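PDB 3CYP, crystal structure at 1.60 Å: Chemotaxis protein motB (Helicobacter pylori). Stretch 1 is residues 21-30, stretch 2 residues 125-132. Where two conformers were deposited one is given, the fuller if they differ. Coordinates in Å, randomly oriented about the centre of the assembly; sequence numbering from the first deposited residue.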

ATOM      1  N   LEU B  21      16.303  10.150   6.716  1.00 17.32           N
ATOM      2  CA  LEU B  21      17.607   9.509   6.757  1.00 16.79           C
ATOM      3  C   LEU B  21      17.506   8.083   7.278  1.00 15.85           C
ATOM      4  O   LEU B  21      18.204   7.199   6.789  1.00 16.23           O
ATOM      5  CB  LEU B  21      18.564  10.260   7.662  1.00 18.67           C
ATOM      6  CG  LEU B  21      19.228  11.453   7.022  1.00 21.53           C
ATOM      7  CD1 LEU B  21      19.816  12.311   8.178  1.00 21.13           C
ATOM      8  CD2 LEU B  21      20.274  10.980   6.037  1.00 25.75           C
ATOM      9  N   TYR B  22      16.655   7.868   8.259  1.00 15.21           N
ATOM     10  CA  TYR B  22      16.506   6.525   8.859  1.00 15.22           C
ATOM     11  C   TYR B  22      15.754   5.632   7.862  1.00 14.17           C
ATOM     12  O   TYR B  22      16.170   4.474   7.597  1.00 13.26           O
ATOM     13  CB  TYR B  22      15.814   6.587  10.219  1.00 15.52           C
ATOM     14  CG  TYR B  22      15.732   5.283  10.992  1.00 16.06           C
ATOM     15  CD1 TYR B  22      16.561   4.206  10.706  1.00 16.85           C
ATOM     16  CD2 TYR B  22      14.841   5.144  12.041  1.00 14.95           C
ATOM     17  CE1 TYR B  22      16.477   3.044  11.408  1.00 15.13           C
ATOM     18  CE2 TYR B  22      14.724   3.970  12.749  1.00 15.89           C
ATOM     19  CZ  TYR B  22      15.574   2.920  12.446  1.00 15.76           C
ATOM     20  OH  TYR B  22      15.470   1.750  13.148  1.00 19.32           O
ATOM     21  N   ILE B  23      14.700   6.164   7.258  1.00 14.00           N
ATOM     22  CA  ILE B  23      13.991   5.376   6.208  1.00 14.00           C
ATOM     23  C   ILE B  23      14.940   4.969   5.075  1.00 13.82           C
ATOM     24  O   ILE B  23      14.908   3.859   4.575  1.00 12.78           O
ATOM     25  CB  ILE B  23      12.778   6.136   5.656  1.00 13.29           C
ATOM     26  CG1 ILE B  23      11.730   6.338   6.734  1.00 12.44           C
ATOM     27  CG2 ILE B  23      12.152   5.386   4.451  1.00 14.75           C
ATOM     28  CD1 ILE B  23      10.673   7.329   6.377  1.00 12.70           C
ATOM     29  N   GLU B  24      15.869   5.862   4.715  1.00 13.26           N
ATOM     30  CA  GLU B  24      16.829   5.570   3.660  1.00 14.27           C
ATOM     31  C   GLU B  24      17.708   4.380   4.052  1.00 13.67           C
ATOM     32  O   GLU B  24      18.088   3.576   3.193  1.00 13.49           O
ATOM     33  CB  GLU B  24      17.699   6.824   3.465  1.00 14.39           C
ATOM     34  CG  GLU B  24      18.741   6.798   2.406  1.00 16.27           C
ATOM     35  CD  GLU B  24      19.481   8.143   2.408  1.00 20.00           C
ATOM     36  OE1 GLU B  24      18.773   9.173   2.405  1.00 20.74           O
ATOM     37  OE2 GLU B  24      20.730   8.144   2.466  1.00 28.18           O
ATOM     38  N   ARG B  25      18.105   4.297   5.325  1.00 13.02           N
ATOM     39  CA  ARG B  25      18.945   3.160   5.775  1.00 14.48           C
ATOM     40  C   ARG B  25      18.189   1.845   5.637  1.00 14.37           C
ATOM     41  O   ARG B  25      18.742   0.795   5.255  1.00 14.34           O
ATOM     42  CB  ARG B  25      19.386   3.286   7.216  1.00 15.62           C
ATOM     43  CG  ARG B  25      20.323   4.400   7.509  1.00 18.85           C
ATOM     44  CD  ARG B  25      20.829   4.319   8.971  1.00 19.32           C
ATOM     45  NE  ARG B  25      21.891   3.337   9.199  1.00 20.12           N
ATOM     46  CZ  ARG B  25      22.584   3.231  10.357  1.00 20.89           C
ATOM     47  NH1 ARG B  25      22.297   4.006  11.387  1.00 21.46           N
ATOM     48  NH2 ARG B  25      23.551   2.353  10.503  1.00 21.56           N
ATOM     49  N   ILE B  26      16.917   1.906   6.009  1.00 13.70           N
ATOM     50  CA  ILE B  26      16.063   0.697   5.925  1.00 13.27           C
ATOM     51  C   ILE B  26      15.821   0.300   4.448  1.00 12.56           C
ATOM     52  O   ILE B  26      15.825  -0.879   4.089  1.00 12.66           O
ATOM     53  CB  ILE B  26      14.730   0.915   6.701  1.00 12.64           C
ATOM     54  CG1 ILE B  26      15.016   1.053   8.215  1.00 12.39           C
ATOM     55  CG2 ILE B  26      13.710  -0.188   6.390  1.00 14.62           C
ATOM     56  CD1 ILE B  26      15.515  -0.276   8.858  1.00 18.49           C
ATOM     57  N   ALA B  27      15.633   1.269   3.552  1.00 12.81           N
ATOM     58  CA  ALA B  27      15.517   0.987   2.103  1.00 13.06           C
ATOM     59  C   ALA B  27      16.766   0.310   1.613  1.00 12.47           C
ATOM     60  O   ALA B  27      16.699  -0.655   0.857  1.00 13.16           O
ATOM     61  CB  ALA B  27      15.236   2.302   1.303  1.00 12.34           C
ATOM     62  N   LYS B  28      17.922   0.802   2.064  1.00 12.42           N
ATOM     63  CA  LYS B  28      19.183   0.223   1.686  1.00 12.93           C
ATOM     64  C   LYS B  28      19.221  -1.252   2.016  1.00 12.27           C
ATOM     65  O   LYS B  28      19.609  -2.069   1.170  1.00 12.95           O
ATOM     66  CB  LYS B  28      20.323   0.950   2.401  1.00 13.29           C
ATOM     67  CG  LYS B  28      21.714   0.405   2.094  1.00 14.28           C
ATOM     68  CD  LYS B  28      22.727   1.187   2.943  1.00 15.57           C
ATOM     69  CE  LYS B  28      24.146   0.637   2.809  1.00 17.15           C
ATOM     70  NZ  LYS B  28      25.047   1.239   3.862  1.00 18.38           N
ATOM     71  N   ILE B  29      18.881  -1.588   3.253  1.00 12.45           N
ATOM     72  CA  ILE B  29      18.926  -2.976   3.725  0.50 13.02           C
ATOM     73  C   ILE B  29      17.905  -3.819   2.975  1.00 12.93           C
ATOM     74  O   ILE B  29      18.159  -4.975   2.650  1.00 12.72           O
ATOM     75  CB  ILE B  29      18.639  -3.076   5.254  0.50 13.51           C
ATOM     76  CG1 ILE B  29      19.851  -2.614   6.089  0.50 14.36           C
ATOM     77  CG2 ILE B  29      18.246  -4.473   5.674  0.50 14.60           C
ATOM     78  CD1 ILE B  29      21.161  -2.629   5.349  0.50 19.24           C
ATOM     79  N   ILE B  30      16.710  -3.247   2.756  1.00 11.86           N
ATOM     80  CA  ILE B  30      15.667  -4.018   2.075  1.00 12.48           C
ATOM     81  C   ILE B  30      16.140  -4.496   0.716  1.00 13.02           C
ATOM     82  O   ILE B  30      15.898  -5.637   0.337  1.00 13.20           O
ATOM     83  CB  ILE B  30      14.348  -3.268   1.992  1.00 10.76           C
ATOM     84  CG1 ILE B  30      13.760  -3.107   3.377  1.00 12.00           C
ATOM     85  CG2 ILE B  30      13.376  -3.983   1.043  1.00 12.44           C
ATOM     86  CD1 ILE B  30      12.580  -2.138   3.492  1.00 11.09           C
TER
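Stretch 2, residues 125-132: SILDNEFN

Stretch 2 is helical through Phe131, in a helix that begins before Ser125, its backbone bonded i to i+4 from Asn129 N to Ser125 O (2.9 Å) through Phe131 N to Leu127 O (2.9 Å); Asn132 is the first residue to leave helical phi/psi (-142°/62°). Stretch 1 is helical throughout. The two axes approach to 10.2 Å and run at 140° between their N-to-C directions, so the packing is oblique and closer to antiparallel than parallel. The nearest CA atoms across the stretches are Ile29 CA and Ile126 CA, 6.6 Å apart.

Two reciprocal knobs interlock the helices. Ile29 sits among Ile126, Leu127, Glu130 and Phe131: its CG2 lies 3.3 Å from Ile126 CG2 and 3.9 Å from Leu127 CD2, while its CD1 reaches Glu130 CB at 3.2 Å. Phe131 in turn enters the hole formed by Tyr22, Arg25, Ile26 and Ile29. Its CE1 is 3.8 Å from Tyr22 CE1, at the edge of the tyrosine ring, and its CZ is 3.8 Å from Ile26 CD1.

Charge pairing flanks this apolar contact. Glu130 accepts from both bases, its OE2 2.9 Å from Arg25 NE (N-H...O angle 157°) and its OE1 2.9 Å from Lys28 NZ, forming two salt bridges. A water links Lys28 NZ (3.2 Å) to Glu130 OE2 (2.6 Å). Phe131 CE1 lies over one face of the Arg25 guanidinium, 3.7 Å from NE.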

ATOM      1  N   SER B 125      21.947 -11.022   9.312  1.00 19.42           N
ATOM      2  CA  SER B 125      23.340 -10.662   8.982  1.00 19.83           C
ATOM      3  C   SER B 125      23.360  -9.287   8.380  1.00 20.01           C
ATOM      4  O   SER B 125      24.210  -8.469   8.723  1.00 20.75           O
ATOM      5  CB  SER B 125      24.014 -11.630   8.022  1.00 20.52           C
ATOM      6  OG  SER B 125      24.264 -12.855   8.667  1.00 26.75           O
ATOM      7  N   ILE B 126      22.411  -9.053   7.485  1.00 18.81           N
ATOM      8  CA  ILE B 126      22.315  -7.782   6.751  1.00 18.31           C
ATOM      9  C   ILE B 126      21.989  -6.657   7.718  1.00 18.58           C
ATOM     10  O   ILE B 126      22.583  -5.558   7.633  1.00 18.09           O
ATOM     11  CB  ILE B 126      21.297  -7.917   5.565  1.00 16.87           C
ATOM     12  CG1 ILE B 126      21.936  -8.658   4.396  1.00 16.24           C
ATOM     13  CG2 ILE B 126      20.794  -6.518   5.048  1.00 17.81           C
ATOM     14  CD1 ILE B 126      20.971  -9.212   3.302  1.00 18.71           C
ATOM     15  N   LEU B 127      21.055  -6.889   8.639  1.00 19.31           N
ATOM     16  CA  LEU B 127      20.743  -5.897   9.670  1.00 19.44           C
ATOM     17  C   LEU B 127      21.966  -5.607  10.523  1.00 20.82           C
ATOM     18  O   LEU B 127      22.265  -4.451  10.781  1.00 21.67           O
ATOM     19  CB  LEU B 127      19.625  -6.377  10.571  1.00 19.72           C
ATOM     20  CG  LEU B 127      18.267  -6.355   9.859  1.00 18.39           C
ATOM     21  CD1 LEU B 127      17.294  -7.066  10.760  1.00 20.01           C
ATOM     22  CD2 LEU B 127      17.829  -4.909   9.511  1.00 18.33           C
ATOM     23  N   ASP B 128      22.657  -6.659  10.933  1.00 21.44           N
ATOM     24  CA  ASP B 128      23.917  -6.530  11.687  1.00 23.29           C
ATOM     25  C   ASP B 128      24.950  -5.688  10.973  1.00 23.45           C
ATOM     26  O   ASP B 128      25.570  -4.831  11.611  1.00 25.33           O
ATOM     27  CB  ASP B 128      24.518  -7.905  11.923  1.00 23.72           C
ATOM     28  CG  ASP B 128      23.973  -8.560  13.120  1.00 26.39           C
ATOM     29  OD1 ASP B 128      23.212  -7.894  13.863  1.00 34.21           O
ATOM     30  OD2 ASP B 128      24.323  -9.740  13.334  1.00 34.11           O
ATOM     31  N   ASN B 129      25.163  -5.956   9.690  1.00 23.83           N
ATOM     32  CA  ASN B 129      26.170  -5.259   8.892  1.00 24.35           C
ATOM     33  C   ASN B 129      25.874  -3.766   8.806  1.00 24.65           C
ATOM     34  O   ASN B 129      26.777  -2.926   8.873  1.00 24.44           O
ATOM     35  CB  ASN B 129      26.252  -5.821   7.481  1.00 25.44           C
ATOM     36  CG  ASN B 129      26.775  -7.238   7.438  1.00 26.34           C
ATOM     37  OD1 ASN B 129      26.611  -7.926   6.433  1.00 30.27           O
ATOM     38  ND2 ASN B 129      27.394  -7.679   8.511  1.00 25.02           N
ATOM     39  N   GLU B 130      24.605  -3.422   8.674  1.00 23.40           N
ATOM     40  CA  GLU B 130      24.226  -2.012   8.614  1.00 23.76           C
ATOM     41  C   GLU B 130      24.251  -1.314   9.980  1.00 24.06           C
ATOM     42  O   GLU B 130      24.740  -0.181  10.085  1.00 23.40           O
ATOM     43  CB  GLU B 130      22.821  -1.865   8.035  1.00 22.41           C
ATOM     44  CG  GLU B 130      22.321  -0.417   7.921  1.00 21.57           C
ATOM     45  CD  GLU B 130      23.229   0.464   7.063  1.00 21.20           C
ATOM     46  OE1 GLU B 130      23.918  -0.061   6.157  1.00 18.95           O
ATOM     47  OE2 GLU B 130      23.243   1.688   7.274  1.00 21.80           O
ATOM     48  N   PHE B 131      23.682  -1.946  11.009  1.00 24.10           N
ATOM     49  CA  PHE B 131      23.389  -1.257  12.263  1.00 26.12           C
ATOM     50  C   PHE B 131      24.404  -1.579  13.369  1.00 27.42           C
ATOM     51  O   PHE B 131      24.394  -0.901  14.396  1.00 28.87           O
ATOM     52  CB  PHE B 131      21.932  -1.536  12.701  1.00 24.70           C
ATOM     53  CG  PHE B 131      20.900  -0.904  11.790  1.00 23.74           C
ATOM     54  CD1 PHE B 131      20.594   0.462  11.870  1.00 21.82           C
ATOM     55  CD2 PHE B 131      20.260  -1.652  10.807  1.00 22.17           C
ATOM     56  CE1 PHE B 131      19.685   1.036  11.012  1.00 21.37           C
ATOM     57  CE2 PHE B 131      19.348  -1.071   9.956  1.00 21.80           C
ATOM     58  CZ  PHE B 131      19.056   0.279  10.058  1.00 22.75           C
ATOM     59  N   ASN B 132      25.279  -2.564  13.126  1.00 28.84           N
ATOM     60  CA  ASN B 132      26.384  -2.896  14.029  0.50 29.37           C
ATOM     61  C   ASN B 132      27.614  -3.275  13.190  1.00 30.14           C
ATOM     62  O   ASN B 132      28.109  -4.397  13.247  1.00 30.67           O
ATOM     63  CB  ASN B 132      25.981  -4.027  14.982  0.50 29.65           C
ATOM     64  CG  ASN B 132      26.978  -4.212  16.115  0.50 29.63           C
ATOM     65  OD1 ASN B 132      28.122  -4.601  15.893  0.50 32.56           O
ATOM     66  ND2 ASN B 132      26.547  -3.921  17.332  0.50 30.89           N
TER
HETATM   67  O   HOH W   1      23.973   3.590   5.663  1.00 19.33           O